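Long-range contacts in structural protein ORF273 (Acidianus two-tailed virus, PDB 4ART), which is a structural protein of the virion of an archaeal virus, has a new fold stable to heat and acid, and has no more precise function assigned: residues F99-D107 and D262-K270; P152-Y160 and P246-K254. All coordinates share one frame; numbering follows the deposited sequence.

Contact 1 of 2, residues F99-D107 and D262-K270; sequences FDEFLFDID and DCLKLERLK
Phe99 reaches from helix 99-107 to the backbone at the C-terminal end of 262-270. Its CG stands anti to the backbone N (chi1 -158°), and this carries the ring across the gap. Leu269 O lies over one face toward the rim, 3.3 Å from Phe99 CZ. Leu266 O meets the edge in the ring plane, also 3.3 Å from Phe99 CZ, and Glu267 O lies at the edge too. One turn on, the edge of the Phe102 ring touches a methyl of Leu266, with Phe102 CE2 3.9 Å from Leu266 CD2. The two side chains cross at about a right angle. The Glu267 chain bends at chi2 (-105°), and its carboxylate lies against Leu103, with OE1 3.5 Å from Leu103 CD2. Glu267 OE2 approaches Ile106 CG2 at 4.0 Å. Up to this point the contact relies on apolar packing and on carbonyl oxygens around an aromatic ring. Asp107 comes from the opposite direction to Glu267, and its OD2 lies 3.2 Å from Glu267 OE1, with the carboxylate planes 25° apart. Both oxygens are acceptors if both acids are ionised. Such closeness would probably raise the pKa of one of them and favour its protonation.

Contact 2 of 2, residues P152-Y160 and P246-K254; sequences PQYLAVNIY and PYQVCYEWK
Strands 154-160 and 247-253 are antiparallel neighbours in the mixed sheet of the protein. Their axes approach to 4.6 Å, and their directions differ by 168°. Leu155 with Tyr251, Val157 with Val249 and Ile159 with Tyr247 are hydrogen-bonded pairs. In the middle, Val157 N donates to Val249 O at 2.7 Å, and Val249 N returns a bond to Val157 O. Trp253 N adds a nearly straight bond to Gln153 O (2.7 Å), from above the carbonyl plane.

Asn158 and Gln248 lie side by side on the face that also carries Ala156 and Cys250. Gln248 CG is anti to the backbone N (chi1 -171°) and the chain runs on extended, which brings NE2 2.9 Å from Asn158 OD1. This bond is bent, and the amide planes are 72° apart. On the other face, Leu155 CD2 packs 3.7 Å from Tyr251 CD1, while Val157 CG2 meets the edge of the same ring. A proline covers an aromatic face at each end: Pro246 CB sits 3.6 Å from Tyr160 CE2, and Pro152 CG lies over the five-membered ring of Trp253.

Strand 139-146 flanks 154-160, and a classic beta bulge places Gln153 and Tyr154 opposite Glu146. Strand 258-261 lies beyond 247-253. Helix 23-44 covers the Tyr247, Val249 and Tyr251 face; the hydroxyls of Tyr247 and Tyr251 are hydrogen-bonded to Glu29 and Asp33. Helix 99-108 packs on the other face, against Tyr154, Ala156 and Gln248.

After helix 23-44 and the first strands of the sheet, the chain enters helix 99-108, whose residues 99-107 form one side of contact 1. Segment 152-160 comes later. A long, mainly helical excursion follows before the chain returns as segment 246-254, and contact 2 closes that loop. Strand 258-261 then leads to 262-270, where contact 1 closes the wider loop. Contact 2 is thus nested inside contact 1, and their centres lie about 9 Å apart. Contact 2 joins two strands of the sheet, and contact 1 joins helix 99-108 to the C-terminal segment. The Cys250-Cys263 disulfide and packing of Tyr154 against Leu266 and Leu269 help hold these parts on one face of it.

Contact 1 of 2, residues F99-D107 and D262-K270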
ATOM      1  N   PHE A  99      11.158 -12.511   1.584  1.00 49.66           N
ATOM      2  CA  PHE A  99      10.863 -13.194   2.844  1.00 47.77           C
ATOM      3  C   PHE A  99      10.582 -12.285   4.024  1.00 51.88           C
ATOM      4  O   PHE A  99       9.714 -12.587   4.837  1.00 51.16           O
ATOM      5  CB  PHE A  99      11.934 -14.225   3.207  1.00 50.20           C
ATOM      6  CG  PHE A  99      11.395 -15.261   4.172  1.00 49.98           C
ATOM      7  CD1 PHE A  99      10.501 -16.236   3.743  1.00 50.60           C
ATOM      8  CD2 PHE A  99      11.767 -15.249   5.509  1.00 53.31           C
ATOM      9  CE1 PHE A  99       9.989 -17.181   4.633  1.00 52.09           C
ATOM     10  CE2 PHE A  99      11.277 -16.215   6.395  1.00 53.59           C
ATOM     11  CZ  PHE A  99      10.377 -17.163   5.953  1.00 50.65           C
ATOM     12  N   ASP A 100      11.322 -11.188   4.123  1.00 49.89           N
ATOM     13  CA  ASP A 100      11.177 -10.211   5.194  1.00 49.04           C
ATOM     14  C   ASP A 100       9.813  -9.530   5.127  1.00 49.77           C
ATOM     15  O   ASP A 100       9.184  -9.310   6.161  1.00 48.69           O
ATOM     16  CB  ASP A 100      12.313  -9.183   5.125  1.00 53.59           C
ATOM     17  CG  ASP A 100      13.706  -9.775   5.294  1.00 62.85           C
ATOM     18  OD1 ASP A 100      13.937 -10.494   6.312  1.00 62.35           O
ATOM     19  OD2 ASP A 100      14.562  -9.534   4.414  1.00 66.23           O
ATOM     20  N   GLU A 101       9.353  -9.226   3.899  1.00 44.38           N
ATOM     21  CA  GLU A 101       8.070  -8.584   3.612  1.00 41.38           C
ATOM     22  C   GLU A 101       6.941  -9.556   3.902  1.00 41.13           C
ATOM     23  O   GLU A 101       5.930  -9.158   4.477  1.00 38.93           O
ATOM     24  CB  GLU A 101       8.020  -8.120   2.154  1.00 44.10           C
ATOM     25  CG  GLU A 101       6.909  -7.115   1.907  1.00 58.57           C
ATOM     26  CD  GLU A 101       6.921  -6.466   0.539  1.00 87.51           C
ATOM     27  OE1 GLU A 101       8.024  -6.149   0.034  1.00 98.98           O
ATOM     28  OE2 GLU A 101       5.820  -6.258  -0.023  1.00 80.12           O
ATOM     29  N   PHE A 102       7.121 -10.831   3.517  1.00 37.03           N
ATOM     30  CA  PHE A 102       6.189 -11.919   3.806  1.00 35.55           C
ATOM     31  C   PHE A 102       5.950 -12.005   5.320  1.00 37.15           C
ATOM     32  O   PHE A 102       4.808 -11.963   5.758  1.00 33.32           O
ATOM     33  CB  PHE A 102       6.756 -13.260   3.272  1.00 37.68           C
ATOM     34  CG  PHE A 102       5.977 -14.505   3.629  1.00 37.47           C
ATOM     35  CD1 PHE A 102       4.680 -14.696   3.158  1.00 38.81           C
ATOM     36  CD2 PHE A 102       6.565 -15.522   4.364  1.00 39.43           C
ATOM     37  CE1 PHE A 102       3.969 -15.857   3.468  1.00 39.04           C
ATOM     38  CE2 PHE A 102       5.851 -16.687   4.669  1.00 41.56           C
ATOM     39  CZ  PHE A 102       4.563 -16.847   4.215  1.00 38.06           C
ATOM     40  N   LEU A 103       7.026 -12.061   6.114  1.00 36.46           N
ATOM     41  CA  LEU A 103       6.925 -12.140   7.584  1.00 35.36           C
ATOM     42  C   LEU A 103       6.281 -10.893   8.165  1.00 40.23           C
ATOM     43  O   LEU A 103       5.425 -10.991   9.045  1.00 39.86           O
ATOM     44  CB  LEU A 103       8.303 -12.386   8.208  1.00 36.71           C
ATOM     45  CG  LEU A 103       8.983 -13.710   7.879  1.00 41.33           C
ATOM     46  CD1 LEU A 103      10.313 -13.788   8.593  1.00 45.97           C
ATOM     47  CD2 LEU A 103       8.094 -14.921   8.227  1.00 38.58           C
ATOM     48  N   PHE A 104       6.626  -9.724   7.614  1.00 39.39           N
ATOM     49  CA  PHE A 104       6.030  -8.471   8.062  1.00 39.10           C
ATOM     50  C   PHE A 104       4.515  -8.424   7.771  1.00 42.72           C
ATOM     51  O   PHE A 104       3.730  -8.024   8.626  1.00 41.60           O
ATOM     52  CB  PHE A 104       6.778  -7.264   7.483  1.00 41.97           C
ATOM     53  CG  PHE A 104       6.163  -5.961   7.881  1.00 42.23           C
ATOM     54  CD1 PHE A 104       6.397  -5.424   9.146  1.00 44.85           C
ATOM     55  CD2 PHE A 104       5.331  -5.278   7.007  1.00 41.58           C
ATOM     56  CE1 PHE A 104       5.776  -4.243   9.545  1.00 45.20           C
ATOM     57  CE2 PHE A 104       4.748  -4.072   7.393  1.00 44.68           C
ATOM     58  CZ  PHE A 104       4.980  -3.557   8.660  1.00 41.89           C
ATOM     59  N   ASP A 105       4.112  -8.839   6.572  1.00 40.40           N
ATOM     60  CA  ASP A 105       2.710  -8.898   6.177  1.00 39.67           C
ATOM     61  C   ASP A 105       1.927  -9.869   7.072  1.00 44.75           C
ATOM     62  O   ASP A 105       0.809  -9.555   7.425  1.00 44.53           O
ATOM     63  CB  ASP A 105       2.573  -9.315   4.702  1.00 42.02           C
ATOM     64  CG  ASP A 105       2.998  -8.266   3.679  1.00 55.63           C
ATOM     65  OD1 ASP A 105       3.504  -7.184   4.099  1.00 55.58           O
ATOM     66  OD2 ASP A 105       2.874  -8.542   2.464  1.00 62.35           O
ATOM     67  N   ILE A 106       2.536 -11.021   7.471  1.00 41.96           N
ATOM     68  CA  ILE A 106       1.960 -12.055   8.368  1.00 42.75           C
ATOM     69  C   ILE A 106       1.676 -11.460   9.749  1.00 49.06           C
ATOM     70  O   ILE A 106       0.590 -11.631  10.300  1.00 48.37           O
ATOM     71  CB  ILE A 106       2.952 -13.262   8.554  1.00 45.73           C
ATOM     72  CG1 ILE A 106       3.090 -14.126   7.308  1.00 45.88           C
ATOM     73  CG2 ILE A 106       2.621 -14.133   9.795  1.00 47.98           C
ATOM     74  CD1 ILE A 106       4.181 -15.225   7.490  1.00 46.02           C
ATOM     75  N   ASP A 107       2.701 -10.815  10.313  1.00 48.29           N
ATOM     76  CA  ASP A 107       2.724 -10.280  11.671  1.00 49.06           C
ATOM     77  C   ASP A 107       2.022  -8.916  11.873  1.00 51.31           C
ATOM     78  O   ASP A 107       1.513  -8.648  12.966  1.00 50.94           O
ATOM     79  CB  ASP A 107       4.178 -10.319  12.211  1.00 53.10           C
ATOM     80  CG  ASP A 107       4.805 -11.714  12.194  1.00 67.19           C
ATOM     81  OD1 ASP A 107       4.088 -12.696  12.531  1.00 69.71           O
ATOM     82  OD2 ASP A 107       6.016 -11.823  11.864  1.00 72.43           O
ATOM     83  N   ASP A 262       3.798 -25.549  10.966  1.00 33.53           N
ATOM     84  CA  ASP A 262       3.729 -24.634  12.098  1.00 31.31           C
ATOM     85  C   ASP A 262       4.214 -23.253  11.612  1.00 36.87           C
ATOM     86  O   ASP A 262       5.238 -23.167  10.938  1.00 36.31           O
ATOM     87  CB  ASP A 262       4.598 -25.102  13.260  1.00 32.46           C
ATOM     88  CG  ASP A 262       4.375 -24.225  14.475  1.00 39.35           C
ATOM     89  OD1 ASP A 262       3.265 -24.272  15.035  1.00 38.57           O
ATOM     90  OD2 ASP A 262       5.239 -23.360  14.752  1.00 43.88           O
ATOM     91  N   CYS A 263       3.477 -22.188  11.959  1.00 33.23           N
ATOM     92  CA  CYS A 263       3.783 -20.816  11.565  1.00 33.26           C
ATOM     93  C   CYS A 263       5.071 -20.350  12.131  1.00 39.87           C
ATOM     94  O   CYS A 263       5.769 -19.566  11.488  1.00 37.18           O
ATOM     95  CB  CYS A 263       2.655 -19.870  11.947  1.00 31.93           C
ATOM     96  SG  CYS A 263       1.136 -20.141  11.023  1.00 35.60           S
ATOM     97  N   LEU A 264       5.357 -20.769  13.362  1.00 40.17           N
ATOM     98  CA  LEU A 264       6.607 -20.366  13.990  1.00 43.07           C
ATOM     99  C   LEU A 264       7.791 -21.107  13.391  1.00 48.42           C
ATOM    100  O   LEU A 264       8.862 -20.513  13.267  1.00 49.96           O
ATOM    101  CB  LEU A 264       6.526 -20.400  15.522  1.00 43.81           C
ATOM    102  CG  LEU A 264       5.383 -19.532  16.084  1.00 48.65           C
ATOM    103  CD1 LEU A 264       5.157 -19.810  17.535  1.00 49.76           C
ATOM    104  CD2 LEU A 264       5.631 -18.036  15.838  1.00 49.41           C
ATOM    105  N   LYS A 265       7.562 -22.331  12.868  1.00 44.61           N
ATOM    106  CA  LYS A 265       8.601 -23.070  12.145  1.00 46.11           C
ATOM    107  C   LYS A 265       8.878 -22.306  10.833  1.00 52.59           C
ATOM    108  O   LYS A 265      10.033 -22.153  10.441  1.00 53.41           O
ATOM    109  CB  LYS A 265       8.151 -24.520  11.869  1.00 50.16           C
ATOM    110  CG  LYS A 265       9.184 -25.405  11.160  1.00 72.55           C
ATOM    111  CD  LYS A 265      10.181 -26.058  12.129  1.00 85.86           C
ATOM    112  CE  LYS A 265      11.274 -26.816  11.411  1.00 96.85           C
ATOM    113  NZ  LYS A 265      12.111 -27.606  12.356  1.00107.63           N
ATOM    114  N   LEU A 266       7.810 -21.761  10.214  1.00 48.97           N
ATOM    115  CA  LEU A 266       7.837 -20.981   8.980  1.00 49.34           C
ATOM    116  C   LEU A 266       8.794 -19.786   8.995  1.00 55.42           C
ATOM    117  O   LEU A 266       9.527 -19.606   8.026  1.00 55.30           O
ATOM    118  CB  LEU A 266       6.414 -20.518   8.619  1.00 48.13           C
ATOM    119  CG  LEU A 266       6.227 -19.944   7.241  1.00 51.71           C
ATOM    120  CD1 LEU A 266       6.698 -20.901   6.219  1.00 52.90           C
ATOM    121  CD2 LEU A 266       4.792 -19.601   6.991  1.00 51.98           C
ATOM    122  N   GLU A 267       8.785 -18.979  10.079  1.00 54.67           N
ATOM    123  CA  GLU A 267       9.639 -17.790  10.234  1.00 56.36           C
ATOM    124  C   GLU A 267      11.135 -18.137  10.239  1.00 65.38           C
ATOM    125  O   GLU A 267      11.954 -17.255  10.004  1.00 67.03           O
ATOM    126  CB  GLU A 267       9.268 -16.948  11.473  1.00 57.19           C
ATOM    127  CG  GLU A 267       7.804 -17.011  11.903  1.00 66.57           C
ATOM    128  CD  GLU A 267       6.895 -15.830  11.615  1.00 84.60           C
ATOM    129  OE1 GLU A 267       7.386 -14.677  11.602  1.00 89.18           O
ATOM    130  OE2 GLU A 267       5.670 -16.055  11.484  1.00 71.19           O
ATOM    131  N   ARG A 268      11.484 -19.416  10.439  1.00 62.94           N
ATOM    132  CA  ARG A 268      12.865 -19.893  10.423  1.00 64.67           C
ATOM    133  C   ARG A 268      13.371 -20.202   9.002  1.00 70.04           C
ATOM    134  O   ARG A 268      14.577 -20.388   8.818  1.00 70.90           O
ATOM    135  CB  ARG A 268      13.007 -21.173  11.287  1.00 67.66           C
ATOM    136  CG  ARG A 268      12.410 -21.074  12.686  1.00 80.66           C
ATOM    137  CD  ARG A 268      12.677 -22.285  13.579  1.00 97.84           C
ATOM    138  NE  ARG A 268      14.090 -22.680  13.664  1.00112.41           N
ATOM    139  CZ  ARG A 268      15.042 -21.992  14.291  1.00129.68           C
ATOM    140  NH1 ARG A 268      14.763 -20.830  14.869  1.00116.50           N
ATOM    141  NH2 ARG A 268      16.288 -22.448  14.317  1.00119.10           N
ATOM    142  N   LEU A 269      12.465 -20.270   8.007  1.00 67.09           N
ATOM    143  CA  LEU A 269      12.791 -20.675   6.632  1.00 68.38           C
ATOM    144  C   LEU A 269      13.264 -19.617   5.584  1.00 74.32           C
ATOM    145  O   LEU A 269      12.534 -19.281   4.650  1.00 72.84           O
ATOM    146  CB  LEU A 269      11.713 -21.627   6.080  1.00 68.31           C
ATOM    147  CG  LEU A 269      11.266 -22.773   7.014  1.00 72.83           C
ATOM    148  CD1 LEU A 269      10.107 -23.531   6.423  1.00 72.82           C
ATOM    149  CD2 LEU A 269      12.414 -23.727   7.334  1.00 75.65           C
ATOM    150  N   LYS A 270      14.549 -19.193   5.705  1.00 73.14           N
ATOM    151  CA  LYS A 270      15.272 -18.244   4.842  1.00 87.47           C
ATOM    152  C   LYS A 270      14.637 -16.871   4.798  1.00109.24           C
ATOM    153  O   LYS A 270      14.872 -16.076   5.702  1.00 73.80           O
ATOM    154  CB  LYS A 270      15.525 -18.805   3.428  1.00 90.72           C
ATOM    155  CG  LYS A 270      16.737 -18.189   2.733  1.00102.47           C
ATOM    156  CD  LYS A 270      17.195 -19.013   1.531  1.00109.73           C
ATOM    157  CE  LYS A 270      18.421 -18.444   0.854  1.00116.25           C
ATOM    158  NZ  LYS A 270      19.647 -18.581   1.687  1.00122.94           N
TER

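Contact 2 of 2, residues P152-Y160 and P246-K254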
ATOM      1  N   PRO A 152       5.784 -21.069  -6.142  1.00 55.27           N
ATOM      2  CA  PRO A 152       5.224 -20.836  -4.805  1.00 53.15           C
ATOM      3  C   PRO A 152       5.969 -21.621  -3.732  1.00 55.23           C
ATOM      4  O   PRO A 152       6.363 -22.766  -3.959  1.00 56.24           O
ATOM      5  CB  PRO A 152       3.759 -21.290  -4.931  1.00 54.46           C
ATOM      6  CG  PRO A 152       3.585 -21.771  -6.323  1.00 60.20           C
ATOM      7  CD  PRO A 152       4.933 -21.979  -6.927  1.00 57.42           C
ATOM      8  N   GLN A 153       6.152 -21.003  -2.560  1.00 48.38           N
ATOM      9  CA  GLN A 153       6.848 -21.627  -1.441  1.00 47.36           C
ATOM     10  C   GLN A 153       5.944 -21.768  -0.209  1.00 46.45           C
ATOM     11  O   GLN A 153       5.878 -22.859   0.358  1.00 43.83           O
ATOM     12  CB  GLN A 153       8.108 -20.837  -1.045  1.00 49.12           C
ATOM     13  CG  GLN A 153       9.100 -20.496  -2.154  1.00 71.21           C
ATOM     14  CD  GLN A 153      10.373 -19.960  -1.543  1.00 96.37           C
ATOM     15  OE1 GLN A 153      11.168 -20.704  -0.965  1.00 95.14           O
ATOM     16  NE2 GLN A 153      10.570 -18.647  -1.597  1.00 90.06           N
ATOM     17  N   TYR A 154       5.305 -20.656   0.246  1.00 40.63           N
ATOM     18  CA  TYR A 154       4.485 -20.672   1.460  1.00 38.34           C
ATOM     19  C   TYR A 154       3.202 -19.880   1.377  1.00 37.33           C
ATOM     20  O   TYR A 154       3.084 -18.945   0.588  1.00 35.23           O
ATOM     21  CB  TYR A 154       5.294 -20.181   2.684  1.00 40.23           C
ATOM     22  CG  TYR A 154       6.674 -20.788   2.809  1.00 46.63           C
ATOM     23  CD1 TYR A 154       6.846 -22.102   3.254  1.00 51.39           C
ATOM     24  CD2 TYR A 154       7.813 -20.048   2.506  1.00 48.30           C
ATOM     25  CE1 TYR A 154       8.121 -22.663   3.395  1.00 55.07           C
ATOM     26  CE2 TYR A 154       9.091 -20.603   2.620  1.00 51.00           C
ATOM     27  CZ  TYR A 154       9.240 -21.909   3.078  1.00 64.15           C
ATOM     28  OH  TYR A 154      10.493 -22.468   3.194  1.00 71.07           O
ATOM     29  N   LEU A 155       2.251 -20.249   2.243  1.00 31.90           N
ATOM     30  CA  LEU A 155       0.979 -19.568   2.444  1.00 29.71           C
ATOM     31  C   LEU A 155       0.772 -19.377   3.926  1.00 32.61           C
ATOM     32  O   LEU A 155       1.040 -20.280   4.705  1.00 32.87           O
ATOM     33  CB  LEU A 155      -0.215 -20.360   1.820  1.00 28.99           C
ATOM     34  CG  LEU A 155      -1.659 -19.908   2.184  1.00 29.87           C
ATOM     35  CD1 LEU A 155      -1.968 -18.501   1.682  1.00 27.65           C
ATOM     36  CD2 LEU A 155      -2.697 -20.887   1.667  1.00 29.43           C
ATOM     37  N   ALA A 156       0.340 -18.175   4.315  1.00 29.70           N
ATOM     38  CA  ALA A 156      -0.020 -17.836   5.681  1.00 29.02           C
ATOM     39  C   ALA A 156      -1.402 -17.211   5.621  1.00 29.68           C
ATOM     40  O   ALA A 156      -1.668 -16.358   4.778  1.00 28.17           O
ATOM     41  CB  ALA A 156       0.971 -16.868   6.287  1.00 29.45           C
ATOM     42  N   VAL A 157      -2.307 -17.716   6.440  1.00 25.19           N
ATOM     43  CA  VAL A 157      -3.681 -17.233   6.462  1.00 23.81           C
ATOM     44  C   VAL A 157      -3.889 -16.648   7.870  1.00 29.99           C
ATOM     45  O   VAL A 157      -3.720 -17.369   8.861  1.00 30.02           O
ATOM     46  CB  VAL A 157      -4.697 -18.372   6.167  1.00 25.62           C
ATOM     47  CG1 VAL A 157      -6.131 -17.838   6.153  1.00 24.67           C
ATOM     48  CG2 VAL A 157      -4.374 -19.133   4.879  1.00 24.89           C
ATOM     49  N   ASN A 158      -4.252 -15.360   7.939  1.00 26.06           N
ATOM     50  CA  ASN A 158      -4.529 -14.609   9.181  1.00 26.09           C
ATOM     51  C   ASN A 158      -6.002 -14.252   9.252  1.00 28.56           C
ATOM     52  O   ASN A 158      -6.489 -13.532   8.399  1.00 26.99           O
ATOM     53  CB  ASN A 158      -3.675 -13.317   9.241  1.00 27.70           C
ATOM     54  CG  ASN A 158      -2.210 -13.610   9.456  1.00 54.60           C
ATOM     55  OD1 ASN A 158      -1.847 -14.423  10.269  1.00 53.61           O
ATOM     56  ND2 ASN A 158      -1.363 -13.254   8.517  1.00 57.77           N
ATOM     57  N   ILE A 159      -6.699 -14.739  10.285  1.00 27.15           N
ATOM     58  CA  ILE A 159      -8.123 -14.511  10.479  1.00 26.54           C
ATOM     59  C   ILE A 159      -8.388 -13.544  11.621  1.00 31.49           C
ATOM     60  O   ILE A 159      -8.072 -13.826  12.775  1.00 28.21           O
ATOM     61  CB  ILE A 159      -8.874 -15.861  10.617  1.00 29.88           C
ATOM     62  CG1 ILE A 159      -8.600 -16.763   9.385  1.00 32.11           C
ATOM     63  CG2 ILE A 159     -10.342 -15.607  10.800  1.00 29.14           C
ATOM     64  CD1 ILE A 159      -8.908 -18.167   9.585  1.00 38.49           C
ATOM     65  N   TYR A 160      -9.037 -12.421  11.300  1.00 31.40           N
ATOM     66  CA  TYR A 160      -9.370 -11.378  12.280  1.00 30.19           C
ATOM     67  C   TYR A 160     -10.868 -11.325  12.451  1.00 32.75           C
ATOM     68  O   TYR A 160     -11.600 -11.327  11.470  1.00 32.02           O
ATOM     69  CB  TYR A 160      -8.894  -9.992  11.769  1.00 29.86           C
ATOM     70  CG  TYR A 160      -7.406  -9.890  11.496  1.00 29.93           C
ATOM     71  CD1 TYR A 160      -6.875 -10.268  10.267  1.00 29.03           C
ATOM     72  CD2 TYR A 160      -6.521  -9.454  12.485  1.00 31.89           C
ATOM     73  CE1 TYR A 160      -5.505 -10.212  10.025  1.00 29.20           C
ATOM     74  CE2 TYR A 160      -5.156  -9.373  12.247  1.00 30.05           C
ATOM     75  CZ  TYR A 160      -4.649  -9.766  11.022  1.00 35.31           C
ATOM     76  OH  TYR A 160      -3.305  -9.648  10.788  1.00 38.02           O
ATOM     77  N   PRO A 246      -4.842 -12.544  15.681  1.00 31.56           N
ATOM     78  CA  PRO A 246      -5.503 -13.277  14.589  1.00 31.70           C
ATOM     79  C   PRO A 246      -5.294 -14.795  14.714  1.00 33.43           C
ATOM     80  O   PRO A 246      -4.296 -15.230  15.266  1.00 33.93           O
ATOM     81  CB  PRO A 246      -4.779 -12.777  13.326  1.00 32.84           C
ATOM     82  CG  PRO A 246      -3.445 -12.443  13.773  1.00 36.49           C
ATOM     83  CD  PRO A 246      -3.586 -11.922  15.212  1.00 32.40           C
ATOM     84  N   TYR A 247      -6.211 -15.587  14.187  1.00 27.09           N
ATOM     85  CA  TYR A 247      -6.035 -17.024  14.152  1.00 26.63           C
ATOM     86  C   TYR A 247      -5.182 -17.228  12.918  1.00 31.38           C
ATOM     87  O   TYR A 247      -5.564 -16.833  11.816  1.00 30.49           O
ATOM     88  CB  TYR A 247      -7.381 -17.699  14.012  1.00 26.82           C
ATOM     89  CG  TYR A 247      -7.349 -19.182  14.246  1.00 26.93           C
ATOM     90  CD1 TYR A 247      -7.576 -19.712  15.514  1.00 28.29           C
ATOM     91  CD2 TYR A 247      -7.167 -20.070  13.185  1.00 27.09           C
ATOM     92  CE1 TYR A 247      -7.651 -21.085  15.715  1.00 29.85           C
ATOM     93  CE2 TYR A 247      -7.270 -21.439  13.369  1.00 27.39           C
ATOM     94  CZ  TYR A 247      -7.503 -21.941  14.638  1.00 35.07           C
ATOM     95  OH  TYR A 247      -7.543 -23.287  14.835  1.00 34.77           O
ATOM     96  N   GLN A 248      -3.976 -17.743  13.119  1.00 29.96           N
ATOM     97  CA  GLN A 248      -2.979 -17.851  12.057  1.00 31.01           C
ATOM     98  C   GLN A 248      -2.695 -19.286  11.632  1.00 33.41           C
ATOM     99  O   GLN A 248      -2.359 -20.125  12.476  1.00 32.15           O
ATOM    100  CB  GLN A 248      -1.709 -17.131  12.525  1.00 32.60           C
ATOM    101  CG  GLN A 248      -0.627 -16.963  11.468  1.00 50.74           C
ATOM    102  CD  GLN A 248       0.476 -16.083  12.010  1.00 68.70           C
ATOM    103  OE1 GLN A 248       1.581 -16.556  12.254  1.00 63.02           O
ATOM    104  NE2 GLN A 248       0.195 -14.778  12.236  1.00 57.39           N
ATOM    105  N   VAL A 249      -2.880 -19.586  10.320  1.00 28.97           N
ATOM    106  CA  VAL A 249      -2.643 -20.949   9.773  1.00 28.65           C
ATOM    107  C   VAL A 249      -1.641 -20.867   8.625  1.00 33.05           C
ATOM    108  O   VAL A 249      -1.798 -20.015   7.746  1.00 31.62           O
ATOM    109  CB  VAL A 249      -3.936 -21.742   9.396  1.00 30.69           C
ATOM    110  CG1 VAL A 249      -3.627 -23.168   8.959  1.00 30.59           C
ATOM    111  CG2 VAL A 249      -4.936 -21.746  10.535  1.00 30.02           C
ATOM    112  N   CYS A 250      -0.604 -21.741   8.653  1.00 29.87           N
ATOM    113  CA  CYS A 250       0.482 -21.745   7.681  1.00 31.28           C
ATOM    114  C   CYS A 250       0.648 -23.050   6.931  1.00 35.19           C
ATOM    115  O   CYS A 250       0.227 -24.102   7.396  1.00 33.93           O
ATOM    116  CB  CYS A 250       1.794 -21.255   8.287  1.00 32.15           C
ATOM    117  SG  CYS A 250       1.678 -19.651   9.105  1.00 35.30           S
ATOM    118  N   TYR A 251       1.175 -22.949   5.707  1.00 32.47           N
ATOM    119  CA  TYR A 251       1.335 -24.051   4.764  1.00 33.70           C
ATOM    120  C   TYR A 251       2.590 -23.874   3.918  1.00 40.00           C
ATOM    121  O   TYR A 251       3.022 -22.744   3.666  1.00 36.59           O
ATOM    122  CB  TYR A 251       0.145 -24.086   3.788  1.00 34.09           C
ATOM    123  CG  TYR A 251      -1.231 -24.040   4.417  1.00 33.67           C
ATOM    124  CD1 TYR A 251      -1.842 -22.819   4.724  1.00 31.64           C
ATOM    125  CD2 TYR A 251      -1.954 -25.210   4.645  1.00 37.40           C
ATOM    126  CE1 TYR A 251      -3.132 -22.771   5.248  1.00 31.23           C
ATOM    127  CE2 TYR A 251      -3.225 -25.175   5.211  1.00 39.70           C
ATOM    128  CZ  TYR A 251      -3.825 -23.952   5.469  1.00 40.53           C
ATOM    129  OH  TYR A 251      -5.095 -23.935   5.981  1.00 38.64           O
ATOM    130  N   GLU A 252       3.181 -24.998   3.490  1.00 40.61           N
ATOM    131  CA  GLU A 252       4.338 -24.993   2.601  1.00 42.17           C
ATOM    132  C   GLU A 252       3.937 -25.661   1.300  1.00 47.22           C
ATOM    133  O   GLU A 252       3.198 -26.648   1.331  1.00 46.83           O
ATOM    134  CB  GLU A 252       5.557 -25.671   3.233  1.00 44.48           C
ATOM    135  CG  GLU A 252       5.352 -27.130   3.596  1.00 58.13           C
ATOM    136  CD  GLU A 252       6.596 -27.898   3.996  1.00 73.60           C
ATOM    137  OE1 GLU A 252       7.709 -27.323   3.936  1.00 52.67           O
ATOM    138  OE2 GLU A 252       6.452 -29.088   4.360  1.00 73.67           O
ATOM    139  N   TRP A 253       4.372 -25.101   0.163  1.00 45.08           N
ATOM    140  CA  TRP A 253       4.099 -25.674  -1.151  1.00 47.67           C
ATOM    141  C   TRP A 253       5.105 -26.784  -1.373  1.00 56.28           C
ATOM    142  O   TRP A 253       6.314 -26.528  -1.386  1.00 56.12           O
ATOM    143  CB  TRP A 253       4.214 -24.624  -2.249  1.00 46.72           C
ATOM    144  CG  TRP A 253       3.761 -25.113  -3.590  1.00 49.36           C
ATOM    145  CD1 TRP A 253       4.550 -25.531  -4.623  1.00 53.63           C
ATOM    146  CD2 TRP A 253       2.406 -25.257  -4.034  1.00 49.43           C
ATOM    147  NE1 TRP A 253       3.770 -25.896  -5.696  1.00 53.76           N
ATOM    148  CE2 TRP A 253       2.450 -25.745  -5.360  1.00 54.67           C
ATOM    149  CE3 TRP A 253       1.154 -25.024  -3.437  1.00 49.65           C
ATOM    150  CZ2 TRP A 253       1.289 -25.997  -6.103  1.00 54.46           C
ATOM    151  CZ3 TRP A 253       0.005 -25.285  -4.166  1.00 51.85           C
ATOM    152  CH2 TRP A 253       0.077 -25.769  -5.483  1.00 54.10           C
ATOM    153  N   LYS A 254       4.617 -28.020  -1.471  1.00 56.43           N
ATOM    154  CA  LYS A 254       5.485 -29.166  -1.653  1.00 60.52           C
ATOM    155  C   LYS A 254       4.827 -30.179  -2.560  1.00 69.81           C
ATOM    156  O   LYS A 254       3.834 -30.808  -2.169  1.00 70.16           O
ATOM    157  CB  LYS A 254       5.883 -29.790  -0.298  1.00 63.57           C
ATOM    158  CG  LYS A 254       7.137 -30.672  -0.363  1.00 86.44           C
ATOM    159  CD  LYS A 254       7.657 -31.058   1.026  1.00 98.07           C
ATOM    160  CE  LYS A 254       7.361 -32.494   1.389  1.00111.74           C
ATOM    161  NZ  LYS A 254       7.732 -32.792   2.798  1.00120.54           N
TER